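PDB 5IKY: oxalate biosynthetic component 1 from Burkholderia thailandensis, which produces oxalate in quorum sensing-dependent oxalogenesis, acting as a bifunctional serine hydrolase with an additional lyase activity. Local coordinates for residues 69-74 and 96-101; 399-404 and 430-435; 571-576 and 642-647; 928-933 and 968-973. All coordinates share one frame; numbering follows the deposited sequence.

Interaction 1. Residues 69-74 and 96-101; sequences PIDLTD and SGSVWH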
loop_
_atom_site.group_PDB
_atom_site.type_symbol
_atom_site.label_atom_id
_atom_site.label_comp_id
_atom_site.label_asym_id
_atom_site.label_seq_id
_atom_site.Cartn_x
_atom_site.Cartn_y
_atom_site.Cartn_z
ATOM N N PRO A 69 -3.471 -41.652 -22.518
ATOM C CA PRO A 69 -3.385 -43.010 -23.064
ATOM C C PRO A 69 -1.983 -43.587 -22.924
ATOM O O PRO A 69 -1.002 -42.848 -22.983
ATOM C CB PRO A 69 -3.758 -42.823 -24.537
ATOM C CG PRO A 69 -3.385 -41.418 -24.840
ATOM C CD PRO A 69 -3.650 -40.644 -23.576
ATOM N N ILE A 70 -1.897 -44.896 -22.731
ATOM C CA ILE A 70 -0.609 -45.561 -22.616
ATOM C C ILE A 70 -0.337 -46.437 -23.831
ATOM O O ILE A 70 -0.973 -47.476 -24.009
ATOM C CB ILE A 70 -0.529 -46.434 -21.353
ATOM C CG1 ILE A 70 -0.891 -45.617 -20.113
ATOM C CG2 ILE A 70 0.856 -47.039 -21.217
ATOM C CD1 ILE A 70 -0.908 -46.425 -18.837
ATOM N N ASP A 71 0.604 -46.012 -24.666
ATOM C CA ASP A 71 1.026 -46.817 -25.804
ATOM C C ASP A 71 2.277 -47.600 -25.424
ATOM O O ASP A 71 3.341 -47.018 -25.231
ATOM C CB ASP A 71 1.293 -45.938 -27.029
ATOM C CG ASP A 71 1.290 -46.729 -28.329
ATOM O OD1 ASP A 71 1.419 -47.972 -28.281
ATOM O OD2 ASP A 71 1.159 -46.103 -29.402
ATOM N N LEU A 72 2.145 -48.918 -25.316
ATOM C CA LEU A 72 3.261 -49.767 -24.907
ATOM C C LEU A 72 4.372 -49.791 -25.952
ATOM O O LEU A 72 5.496 -50.203 -25.664
ATOM C CB LEU A 72 2.776 -51.189 -24.624
ATOM C CG LEU A 72 1.904 -51.346 -23.376
ATOM C CD1 LEU A 72 1.556 -52.804 -23.139
ATOM C CD2 LEU A 72 2.606 -50.757 -22.165
ATOM N N THR A 73 4.052 -49.349 -27.165
ATOM C CA THR A 73 5.040 -49.230 -28.229
ATOM C C THR A 73 6.092 -48.185 -27.861
ATOM O O THR A 73 7.247 -48.270 -28.280
ATOM C CB THR A 73 4.378 -48.856 -29.571
ATOM O OG1 THR A 73 3.260 -49.720 -29.810
ATOM C CG2 THR A 73 5.367 -48.986 -30.718
ATOM N N ASP A 74 5.682 -47.202 -27.063
ATOM C CA ASP A 74 6.593 -46.177 -26.565
ATOM C C ASP A 74 7.660 -46.767 -25.647
ATOM O O ASP A 74 8.733 -46.189 -25.475
ATOM C CB ASP A 74 5.817 -45.090 -25.815
ATOM C CG ASP A 74 4.931 -44.266 -26.728
ATOM O OD1 ASP A 74 5.137 -44.311 -27.959
ATOM O OD2 ASP A 74 4.033 -43.565 -26.211
ATOM N N SER A 96 -6.331 -51.989 -26.014
ATOM C CA SER A 96 -6.815 -51.947 -27.384
ATOM C C SER A 96 -5.611 -52.087 -28.303
ATOM O O SER A 96 -5.190 -51.131 -28.959
ATOM C CB SER A 96 -7.578 -50.650 -27.657
ATOM O OG SER A 96 -8.015 -50.581 -29.001
ATOM N N GLY A 97 -5.053 -53.294 -28.331
ATOM C CA GLY A 97 -3.801 -53.541 -29.014
ATOM C C GLY A 97 -2.642 -53.135 -28.126
ATOM O O GLY A 97 -2.475 -53.659 -27.025
ATOM N N SER A 98 -1.844 -52.188 -28.603
ATOM C CA SER A 98 -0.713 -51.685 -27.835
ATOM C C SER A 98 -1.123 -50.518 -26.939
ATOM O O SER A 98 -0.385 -50.134 -26.032
ATOM C CB SER A 98 0.417 -51.252 -28.771
ATOM O OG SER A 98 -0.047 -50.322 -29.735
ATOM N N VAL A 99 -2.304 -49.963 -27.197
ATOM C CA VAL A 99 -2.751 -48.757 -26.506
ATOM C C VAL A 99 -3.712 -49.043 -25.354
ATOM O O VAL A 99 -4.751 -49.674 -25.538
ATOM C CB VAL A 99 -3.443 -47.780 -27.479
ATOM C CG1 VAL A 99 -3.957 -46.558 -26.728
ATOM C CG2 VAL A 99 -2.492 -47.371 -28.595
ATOM N N TRP A 100 -3.353 -48.565 -24.167
ATOM C CA TRP A 100 -4.239 -48.615 -23.011
ATOM C C TRP A 100 -4.872 -47.246 -22.781
ATOM O O TRP A 100 -4.245 -46.217 -23.031
ATOM C CB TRP A 100 -3.478 -49.051 -21.755
ATOM C CG TRP A 100 -3.060 -50.488 -21.744
ATOM C CD1 TRP A 100 -2.006 -51.039 -22.410
ATOM C CD2 TRP A 100 -3.678 -51.556 -21.016
ATOM N NE1 TRP A 100 -1.933 -52.386 -22.149
ATOM C CE2 TRP A 100 -2.949 -52.727 -21.295
ATOM C CE3 TRP A 100 -4.781 -51.636 -20.160
ATOM C CZ2 TRP A 100 -3.285 -53.964 -20.748
ATOM C CZ3 TRP A 100 -5.113 -52.864 -19.618
ATOM C CH2 TRP A 100 -4.368 -54.011 -19.916
ATOM N N HIS A 101 -6.110 -47.237 -22.303
ATOM C CA HIS A 101 -6.773 -45.988 -21.941
ATOM C C HIS A 101 -7.809 -46.233 -20.850
ATOM O O HIS A 101 -8.341 -47.335 -20.727
ATOM C CB HIS A 101 -7.424 -45.341 -23.167
ATOM C CG HIS A 101 -8.467 -46.190 -23.819
ATOM N ND1 HIS A 101 -9.812 -46.053 -23.548
ATOM C CD2 HIS A 101 -8.366 -47.183 -24.733
ATOM C CE1 HIS A 101 -10.494 -46.929 -24.265
ATOM N NE2 HIS A 101 -9.640 -47.627 -24.993
#
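Ile70 and Trp100 form an antiparallel hydrogen-bonded pair, Trp100 N to Ile70 O at 2.6 Å and Ile70 N to Trp100 O at 2.7 Å. A third backbone bond, Leu72 N to Ser98 O (2.9 Å), carries the pairing past the non-hydrogen-bonded pair Asp71 and Val99 into the 3-10 turn.

The polar side-chain bonds gather on one oxygen. With CG anti to the backbone N (chi1 -161°), the Asp71 carboxylate accepts at OD1 from Ser98 OG (3.1 Å), on the syn side though well out of plane, and from Thr73 N and OG1, which come from above the plane; the bond from Thr73 N closes an Asx turn.

Apolar contacts gather round Trp100. Ile70 CB is 4.0 Å from Trp100 CB, and Leu72 CD1 meets the indole rim near its plane, 3.7 Å from Trp100 NE1; Trp93 and His85 pack against the same indole. On the other face, Val99 CG2 and Asp71 CG are in van der Waals contact at 3.8 Å.

The arrangement is that of an edge strand, 70-71, laid against a beta hairpin whose type II' turn runs from Ser96 to Val99, in a small three-stranded antiparallel sheet.

Interaction 2. Residues 399-404 and 430-435; sequences SLIDVP and TQLRPT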
loop_
_atom_site.group_PDB
_atom_site.type_symbol
_atom_site.label_atom_id
_atom_site.label_comp_id
_atom_site.label_asym_id
_atom_site.label_seq_id
_atom_site.Cartn_x
_atom_site.Cartn_y
_atom_site.Cartn_z
ATOM N N SER A 399 23.347 -23.620 20.291
ATOM C CA SER A 399 22.059 -22.987 20.023
ATOM C C SER A 399 21.717 -21.928 21.064
ATOM O O SER A 399 22.101 -22.048 22.229
ATOM C CB SER A 399 20.950 -24.043 19.975
ATOM O OG SER A 399 21.308 -25.128 19.135
ATOM N N LEU A 400 21.001 -20.890 20.638
ATOM C CA LEU A 400 20.542 -19.845 21.548
ATOM C C LEU A 400 19.643 -20.448 22.617
ATOM O O LEU A 400 19.775 -20.147 23.801
ATOM C CB LEU A 400 19.802 -18.746 20.786
ATOM C CG LEU A 400 20.627 -17.951 19.773
ATOM C CD1 LEU A 400 19.774 -16.875 19.120
ATOM C CD2 LEU A 400 21.852 -17.339 20.440
ATOM N N ILE A 401 18.726 -21.304 22.179
ATOM C CA ILE A 401 17.954 -22.137 23.087
ATOM C C ILE A 401 18.509 -23.550 22.998
ATOM O O ILE A 401 18.454 -24.166 21.934
ATOM C CB ILE A 401 16.452 -22.135 22.740
ATOM C CG1 ILE A 401 15.905 -20.708 22.742
ATOM C CG2 ILE A 401 15.674 -23.008 23.714
ATOM C CD1 ILE A 401 14.421 -20.625 22.471
ATOM N N ASP A 402 19.060 -24.060 24.097
ATOM C CA ASP A 402 19.699 -25.372 24.062
ATOM C C ASP A 402 18.693 -26.438 23.647
ATOM O O ASP A 402 17.502 -26.329 23.939
ATOM C CB ASP A 402 20.338 -25.727 25.414
ATOM C CG ASP A 402 19.324 -25.866 26.533
ATOM O OD1 ASP A 402 18.634 -26.904 26.594
ATOM O OD2 ASP A 402 19.233 -24.946 27.371
ATOM N N VAL A 403 19.187 -27.451 22.943
ATOM C CA VAL A 403 18.349 -28.516 22.396
ATOM C C VAL A 403 17.454 -29.214 23.437
ATOM O O VAL A 403 16.279 -29.457 23.155
ATOM C CB VAL A 403 19.221 -29.572 21.672
ATOM C CG1 VAL A 403 18.375 -30.741 21.200
ATOM C CG2 VAL A 403 19.958 -28.931 20.502
ATOM N N PRO A 404 17.988 -29.535 24.634
ATOM C CA PRO A 404 17.074 -30.104 25.634
ATOM C C PRO A 404 15.899 -29.185 25.971
ATOM O O PRO A 404 14.781 -29.664 26.160
ATOM C CB PRO A 404 17.973 -30.300 26.859
ATOM C CG PRO A 404 19.325 -30.497 26.291
ATOM C CD PRO A 404 19.389 -29.587 25.099
ATOM N N THR A 430 13.803 -17.109 29.340
ATOM C CA THR A 430 14.927 -17.271 30.260
ATOM C C THR A 430 16.207 -17.652 29.516
ATOM O O THR A 430 17.301 -17.221 29.877
ATOM C CB THR A 430 14.616 -18.334 31.330
ATOM O OG1 THR A 430 13.453 -17.938 32.069
ATOM C CG2 THR A 430 15.781 -18.497 32.287
ATOM N N GLN A 431 16.058 -18.450 28.463
ATOM C CA GLN A 431 17.193 -18.880 27.654
ATOM C C GLN A 431 17.720 -17.764 26.752
ATOM O O GLN A 431 18.919 -17.689 26.481
ATOM C CB GLN A 431 16.803 -20.091 26.804
ATOM C CG GLN A 431 16.683 -21.384 27.586
ATOM C CD GLN A 431 17.972 -22.181 27.578
ATOM O OE1 GLN A 431 18.631 -22.305 26.544
ATOM N NE2 GLN A 431 18.342 -22.723 28.733
ATOM N N LEU A 432 16.821 -16.903 26.286
ATOM C CA LEU A 432 17.186 -15.853 25.341
ATOM C C LEU A 432 17.646 -14.574 26.034
ATOM O O LEU A 432 18.443 -13.815 25.479
ATOM C CB LEU A 432 16.008 -15.544 24.416
ATOM C CG LEU A 432 15.671 -16.606 23.368
ATOM C CD1 LEU A 432 14.382 -16.248 22.648
ATOM C CD2 LEU A 432 16.812 -16.766 22.376
ATOM N N ARG A 433 17.140 -14.343 27.242
ATOM C CA ARG A 433 17.426 -13.116 27.989
ATOM C C ARG A 433 18.918 -12.773 28.142
ATOM O O ARG A 433 19.289 -11.608 27.975
ATOM C CB ARG A 433 16.772 -13.184 29.373
ATOM C CG ARG A 433 17.095 -12.005 30.281
ATOM C CD ARG A 433 15.825 -11.372 30.820
ATOM N NE ARG A 433 14.874 -12.382 31.270
ATOM C CZ ARG A 433 13.553 -12.269 31.159
ATOM N NH1 ARG A 433 13.020 -11.183 30.610
ATOM N NH2 ARG A 433 12.766 -13.243 31.594
ATOM N N PRO A 434 19.778 -13.764 28.463
ATOM C CA PRO A 434 21.199 -13.401 28.567
ATOM C C PRO A 434 21.772 -12.897 27.247
ATOM O O PRO A 434 22.590 -11.976 27.250
ATOM C CB PRO A 434 21.871 -14.715 28.978
ATOM C CG PRO A 434 20.793 -15.499 29.634
ATOM C CD PRO A 434 19.553 -15.166 28.864
ATOM N N THR A 435 21.343 -13.492 26.138
ATOM C CA THR A 435 21.799 -13.065 24.819
ATOM C C THR A 435 21.311 -11.653 24.496
ATOM O O THR A 435 22.086 -10.810 24.039
ATOM C CB THR A 435 21.328 -14.036 23.721
ATOM O OG1 THR A 435 22.000 -15.292 23.877
ATOM C CG2 THR A 435 21.628 -13.470 22.334
HETATM O O HOH W 1 21.144 -20.868 26.005
#
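Gln431, on the long helix 418-442, faces the loop Leu400-Asp402, which leads into the N-terminus of helix 403-415, with Asp402 as N-cap. Both helices belong to the excursion between strands 375-380 and 446-451 of the curled parallel sheet, consistent with the TIM-barrel relationship of the part related to beta-keto acid cleavage enzymes, probably the lyase.

Gln431 has the most surface buried. Its chain bends at chi2 (-93°), turning CD aside from the extended course, and the amide ends beside the loop. The carboxylate of Asp402 meets this amide at about a right angle, the two planes 83° apart. OD1 of that carboxylate has its own partner in Thr405 OG1, within the first turn of the helix it caps.

Leu400 and Leu432 form the apolar half. The CD2 branch of Leu432 comes to 3.9 Å from Leu400 CB and 4.1 Å from Ile401 CG1, fitting against both residues, while Leu400 CD2 approaches Thr435 OG1 at 4.0 Å. Ala381 and Leu467 touch Leu432 from other loops.

Two donors reach the amide oxygen. Asp402 N gives OE1 of Gln431 a nearly straight bond (3.0 Å, from above the carbonyl plane), and a water donates both to that OE1 (2.9 Å) and to Leu400 O (2.7 Å).

Interaction 3. Residues 571-576 and 642-647; sequences IEDRLA and VPRGYS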
loop_
_atom_site.group_PDB
_atom_site.type_symbol
_atom_site.label_atom_id
_atom_site.label_comp_id
_atom_site.label_asym_id
_atom_site.label_seq_id
_atom_site.Cartn_x
_atom_site.Cartn_y
_atom_site.Cartn_z
ATOM N N ILE A 571 19.223 15.396 -10.974
ATOM C CA ILE A 571 18.176 14.413 -11.229
ATOM C C ILE A 571 17.571 14.625 -12.613
ATOM O O ILE A 571 17.361 13.674 -13.366
ATOM C CB ILE A 571 17.059 14.486 -10.168
ATOM C CG1 ILE A 571 17.625 14.211 -8.775
ATOM C CG2 ILE A 571 15.940 13.506 -10.496
ATOM C CD1 ILE A 571 16.596 14.314 -7.670
ATOM N N GLU A 572 17.301 15.882 -12.942
ATOM C CA GLU A 572 16.696 16.229 -14.221
ATOM C C GLU A 572 17.635 15.902 -15.380
ATOM O O GLU A 572 17.188 15.511 -16.459
ATOM C CB GLU A 572 16.315 17.711 -14.243
ATOM C CG GLU A 572 15.247 18.065 -15.263
ATOM C CD GLU A 572 14.828 19.520 -15.187
ATOM O OE1 GLU A 572 13.683 19.785 -14.768
ATOM O OE2 GLU A 572 15.640 20.397 -15.548
ATOM N N ASP A 573 18.936 16.062 -15.148
ATOM C CA ASP A 573 19.949 15.706 -16.138
ATOM C C ASP A 573 19.871 14.224 -16.495
ATOM O O ASP A 573 19.984 13.848 -17.662
ATOM C CB ASP A 573 21.351 16.046 -15.622
ATOM C CG ASP A 573 21.679 17.521 -15.748
ATOM O OD1 ASP A 573 21.254 18.141 -16.742
ATOM O OD2 ASP A 573 22.366 18.061 -14.857
ATOM N N ARG A 574 19.670 13.392 -15.479
ATOM C CA ARG A 574 19.581 11.950 -15.671
ATOM C C ARG A 574 18.310 11.563 -16.422
ATOM O O ARG A 574 18.305 10.611 -17.203
ATOM C CB ARG A 574 19.641 11.228 -14.323
ATOM C CG ARG A 574 21.026 11.198 -13.694
ATOM C CD ARG A 574 21.006 10.507 -12.334
ATOM N NE ARG A 574 20.110 9.353 -12.320
ATOM C CZ ARG A 574 20.433 8.146 -12.775
ATOM N NH1 ARG A 574 21.638 7.927 -13.286
ATOM N NH2 ARG A 574 19.551 7.157 -12.722
ATOM N N LEU A 575 17.230 12.301 -16.181
ATOM C CA LEU A 575 15.984 12.068 -16.898
ATOM C C LEU A 575 16.122 12.524 -18.344
ATOM O O LEU A 575 15.621 11.874 -19.259
ATOM C CB LEU A 575 14.819 12.791 -16.222
ATOM C CG LEU A 575 13.465 12.672 -16.930
ATOM C CD1 LEU A 575 13.083 11.209 -17.134
ATOM C CD2 LEU A 575 12.388 13.402 -16.148
ATOM N N ALA A 576 16.815 13.641 -18.541
ATOM C CA ALA A 576 17.021 14.193 -19.875
ATOM C C ALA A 576 17.867 13.261 -20.738
ATOM O O ALA A 576 17.583 13.068 -21.919
ATOM C CB ALA A 576 17.672 15.565 -19.784
ATOM N N VAL A 642 15.798 20.674 -24.769
ATOM C CA VAL A 642 16.245 21.899 -25.435
ATOM C C VAL A 642 17.329 22.686 -24.675
ATOM O O VAL A 642 18.330 23.073 -25.281
ATOM C CB VAL A 642 15.048 22.845 -25.720
ATOM C CG1 VAL A 642 15.531 24.250 -26.053
ATOM C CG2 VAL A 642 14.195 22.290 -26.848
ATOM N N PRO A 643 17.150 22.923 -23.358
ATOM C CA PRO A 643 18.182 23.725 -22.683
ATOM C C PRO A 643 19.554 23.053 -22.653
ATOM O O PRO A 643 20.569 23.741 -22.545
ATOM C CB PRO A 643 17.636 23.879 -21.257
ATOM C CG PRO A 643 16.182 23.592 -21.361
ATOM C CD PRO A 643 16.062 22.562 -22.431
ATOM N N ARG A 644 19.578 21.728 -22.753
ATOM C CA ARG A 644 20.823 20.977 -22.642
ATOM C C ARG A 644 21.448 20.715 -24.008
ATOM O O ARG A 644 22.592 20.268 -24.100
ATOM C CB ARG A 644 20.576 19.657 -21.909
ATOM C CG ARG A 644 19.632 19.798 -20.728
ATOM C CD ARG A 644 19.685 18.594 -19.806
ATOM N NE ARG A 644 18.666 18.678 -18.762
ATOM C CZ ARG A 644 18.777 19.422 -17.665
ATOM N NH1 ARG A 644 17.801 19.435 -16.771
ATOM N NH2 ARG A 644 19.866 20.151 -17.461
ATOM N N GLY A 645 20.693 20.994 -25.064
ATOM C CA GLY A 645 21.202 20.856 -26.416
ATOM C C GLY A 645 20.832 19.549 -27.089
ATOM O O GLY A 645 21.294 19.263 -28.194
ATOM N N TYR A 646 20.002 18.749 -26.428
ATOM C CA TYR A 646 19.544 17.493 -27.009
ATOM C C TYR A 646 18.549 17.737 -28.141
ATOM O O TYR A 646 17.825 18.733 -28.146
ATOM C CB TYR A 646 18.903 16.600 -25.945
ATOM C CG TYR A 646 19.872 16.035 -24.933
ATOM C CD1 TYR A 646 20.928 15.225 -25.329
ATOM C CD2 TYR A 646 19.718 16.295 -23.578
ATOM C CE1 TYR A 646 21.810 14.699 -24.405
ATOM C CE2 TYR A 646 20.594 15.774 -22.646
ATOM C CZ TYR A 646 21.637 14.977 -23.064
ATOM O OH TYR A 646 22.512 14.458 -22.138
ATOM N N SER A 647 18.520 16.817 -29.098
ATOM C CA SER A 647 17.576 16.898 -30.202
ATOM C C SER A 647 16.154 16.631 -29.723
ATOM O O SER A 647 15.913 15.704 -28.949
ATOM C CB SER A 647 17.951 15.907 -31.306
ATOM O OG SER A 647 16.895 15.761 -32.241
#
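A salt-bridge network joins Arg644 to Glu572 and Asp573, tying helix 562-579 of the cap domain to the loop that follows helix 629-641. That helix ends in a Schellman motif: Gly645 is the C-prime residue with positive phi, its N bonded to Val642 O, while Tyr646 N reaches back to Leu641 O. Arg644, just before the glycine, sends its side chain across to helix 562-579 in an extended run from CG to NE.

The two acids lie on neighbouring positions of the helix and meet the guanidinium differently. Glu572 arrives at the edge, OE2 near the guanidinium plane and 2.7 Å from Arg644 NH1, with the carboxylate turned 56° from that plane. Asp573 lies over one face, its OD1 close to Arg644 NH2 (2.5 Å, doubtfully short).

Further partners extend the network: Glu572 OE2 also bridges to Arg685 of helix 682-690, its OE1 bonds to Tyr568 OH, and Asp573 OD2 pairs with Arg569. The close arginines Arg644 and Arg685 therefore share one carboxylate, which would be expected to favour its ionised form.

Ala576, one turn on from Glu572, packs beside these groups: its CB lies 3.4 Å from Arg644 NE and makes an apolar contact with Tyr646 CE2 at 4.1 Å.

Interaction 4. Residues 928-933 and 968-973; sequences LLKCFA and RALLVS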
loop_
_atom_site.group_PDB
_atom_site.type_symbol
_atom_site.label_atom_id
_atom_site.label_comp_id
_atom_site.label_asym_id
_atom_site.label_seq_id
_atom_site.Cartn_x
_atom_site.Cartn_y
_atom_site.Cartn_z
ATOM N N LEU A 928 -31.057 29.367 7.738
ATOM C CA LEU A 928 -29.961 28.406 7.699
ATOM C C LEU A 928 -29.205 28.478 6.377
ATOM O O LEU A 928 -29.765 28.212 5.313
ATOM C CB LEU A 928 -30.480 26.985 7.922
ATOM C CG LEU A 928 -29.421 25.884 7.829
ATOM C CD1 LEU A 928 -28.470 25.943 9.020
ATOM C CD2 LEU A 928 -30.069 24.510 7.713
ATOM N N LEU A 929 -27.928 28.838 6.453
ATOM C CA LEU A 929 -27.093 28.941 5.264
ATOM C C LEU A 929 -26.387 27.620 4.976
ATOM O O LEU A 929 -25.463 27.230 5.690
ATOM C CB LEU A 929 -26.069 30.065 5.426
ATOM C CG LEU A 929 -25.164 30.311 4.218
ATOM C CD1 LEU A 929 -25.994 30.653 2.990
ATOM C CD2 LEU A 929 -24.155 31.407 4.514
ATOM N N LYS A 930 -26.829 26.933 3.928
ATOM C CA LYS A 930 -26.246 25.651 3.553
ATOM C C LYS A 930 -25.268 25.818 2.396
ATOM O O LYS A 930 -25.653 26.228 1.300
ATOM C CB LYS A 930 -27.345 24.654 3.186
ATOM C CG LYS A 930 -28.260 24.297 4.348
ATOM C CD LYS A 930 -29.513 23.582 3.872
ATOM C CE LYS A 930 -30.374 24.495 3.015
ATOM N NZ LYS A 930 -31.655 23.848 2.615
ATOM N N CYS A 931 -24.002 25.498 2.649
ATOM C CA CYS A 931 -22.950 25.697 1.659
ATOM C C CYS A 931 -22.271 24.397 1.243
ATOM O O CYS A 931 -22.036 23.514 2.067
ATOM C CB CYS A 931 -21.893 26.670 2.192
ATOM S SG CYS A 931 -22.536 28.270 2.728
ATOM N N PHE A 932 -21.964 24.291 -0.046
ATOM C CA PHE A 932 -21.164 23.189 -0.562
ATOM C C PHE A 932 -19.724 23.648 -0.746
ATOM O O PHE A 932 -19.474 24.779 -1.167
ATOM C CB PHE A 932 -21.731 22.673 -1.886
ATOM C CG PHE A 932 -22.875 21.714 -1.724
ATOM C CD1 PHE A 932 -22.818 20.700 -0.781
ATOM C CD2 PHE A 932 -24.012 21.834 -2.506
ATOM C CE1 PHE A 932 -23.871 19.815 -0.630
ATOM C CE2 PHE A 932 -25.068 20.955 -2.359
ATOM C CZ PHE A 932 -24.999 19.944 -1.420
ATOM N N ALA A 933 -18.780 22.771 -0.425
ATOM C CA ALA A 933 -17.366 23.094 -0.561
ATOM C C ALA A 933 -16.608 21.976 -1.260
ATOM O O ALA A 933 -16.889 20.795 -1.051
ATOM C CB ALA A 933 -16.751 23.378 0.804
ATOM N N ARG A 968 -26.371 29.112 12.563
ATOM C CA ARG A 968 -27.320 29.404 11.496
ATOM C C ARG A 968 -26.684 29.182 10.126
ATOM O O ARG A 968 -27.161 29.702 9.116
ATOM C CB ARG A 968 -27.836 30.839 11.612
ATOM C CG ARG A 968 -28.596 31.122 12.897
ATOM C CD ARG A 968 -29.715 30.113 13.115
ATOM N NE ARG A 968 -30.621 30.035 11.973
ATOM C CZ ARG A 968 -31.656 29.204 11.895
ATOM N NH1 ARG A 968 -31.921 28.381 12.900
ATOM N NH2 ARG A 968 -32.428 29.200 10.817
ATOM N N ALA A 969 -25.604 28.409 10.102
ATOM C CA ALA A 969 -24.916 28.079 8.859
ATOM C C ALA A 969 -24.426 26.635 8.882
ATOM O O ALA A 969 -24.169 26.074 9.948
ATOM C CB ALA A 969 -23.755 29.032 8.622
ATOM N N LEU A 970 -24.295 26.039 7.703
ATOM C CA LEU A 970 -23.896 24.641 7.588
ATOM C C LEU A 970 -22.914 24.441 6.436
ATOM O O LEU A 970 -22.970 25.153 5.434
ATOM C CB LEU A 970 -25.128 23.758 7.395
ATOM C CG LEU A 970 -24.897 22.251 7.284
ATOM C CD1 LEU A 970 -24.827 21.601 8.660
ATOM C CD2 LEU A 970 -25.982 21.627 6.431
ATOM N N LEU A 971 -22.019 23.467 6.578
ATOM C CA LEU A 971 -20.996 23.221 5.569
ATOM C C LEU A 971 -20.834 21.743 5.227
ATOM O O LEU A 971 -20.639 20.906 6.108
ATOM C CB LEU A 971 -19.654 23.779 6.038
ATOM C CG LEU A 971 -19.034 24.883 5.186
ATOM C CD1 LEU A 971 -17.759 25.372 5.842
ATOM C CD2 LEU A 971 -18.760 24.377 3.779
ATOM N N VAL A 972 -20.911 21.431 3.938
ATOM C CA VAL A 972 -20.615 20.088 3.456
ATOM C C VAL A 972 -19.452 20.151 2.472
ATOM O O VAL A 972 -19.574 20.720 1.387
ATOM C CB VAL A 972 -21.832 19.436 2.775
ATOM C CG1 VAL A 972 -21.467 18.052 2.259
ATOM C CG2 VAL A 972 -23.008 19.363 3.740
ATOM N N SER A 973 -18.322 19.571 2.859
ATOM C CA SER A 973 -17.106 19.665 2.060
ATOM C C SER A 973 -16.714 18.323 1.450
ATOM O O SER A 973 -16.535 17.333 2.160
ATOM C CB SER A 973 -15.955 20.209 2.915
ATOM O OG SER A 973 -14.775 20.375 2.147
#
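Leu929 N donates to Arg968 O (2.9 Å), the first of five backbone hydrogen bonds that join strands 929-933 and 969-973 in parallel register. The exchange continues with Leu970 N to Leu929 O, Cys931 N to Leu970 O (3.0 Å), Val972 N to Cys931 O and Ala933 N to Val972 O (2.8 Å).

Backbone groups facing the other way are hydrogen-bonded to the flanking chain on each side: those of Lys930 and Phe932 to Val781, Phe932 also to Leu783, and Leu971 to Val990. The hydroxyl of Ser973 is hydrogen-bonded to Ser976.

Side chains pack on both faces. Leu971 CD2 reaches Ala933 CB at 3.7 Å. On the other face Phe932 and Val972 lie side by side pointing the same way, and CB of Val972 sits at the phenyl edge, 3.9 Å from Phe932 CD1; Trp780 and Phe805 stack with the same ring.

These are neighbouring strands of the alpha/beta-hydrolase sheet, linked through helices 937-955 and 959-966 in a beta-alpha-beta crossover. With peptide groups bonded to strands on both sides and mostly apolar side chains above and below, the pair is built as buried sheet interior.

Overall arrangement
The four contacts follow one another along the chain without nesting, and none touches another. Interaction 1 lies in the N-terminal domain, in a small antiparallel sheet about 55 Å from the centre of the chain. Interaction 2 lies in the probable lyase part, between helix 418-442 and the loop that leads into helix 403-415; its Leu400 side chain is about 14 Å from the magnesium ion held by His227 and Glu477. Interaction 3 joins a helix of the cap domain to the loop after another, and interaction 4 two central strands of the hydrolase sheet. Centres of interactions 3 and 4 are 49 Å apart, those of 1 and 4 82 Å. Such spacing fits a bifunctional enzyme built from distinct domains in series.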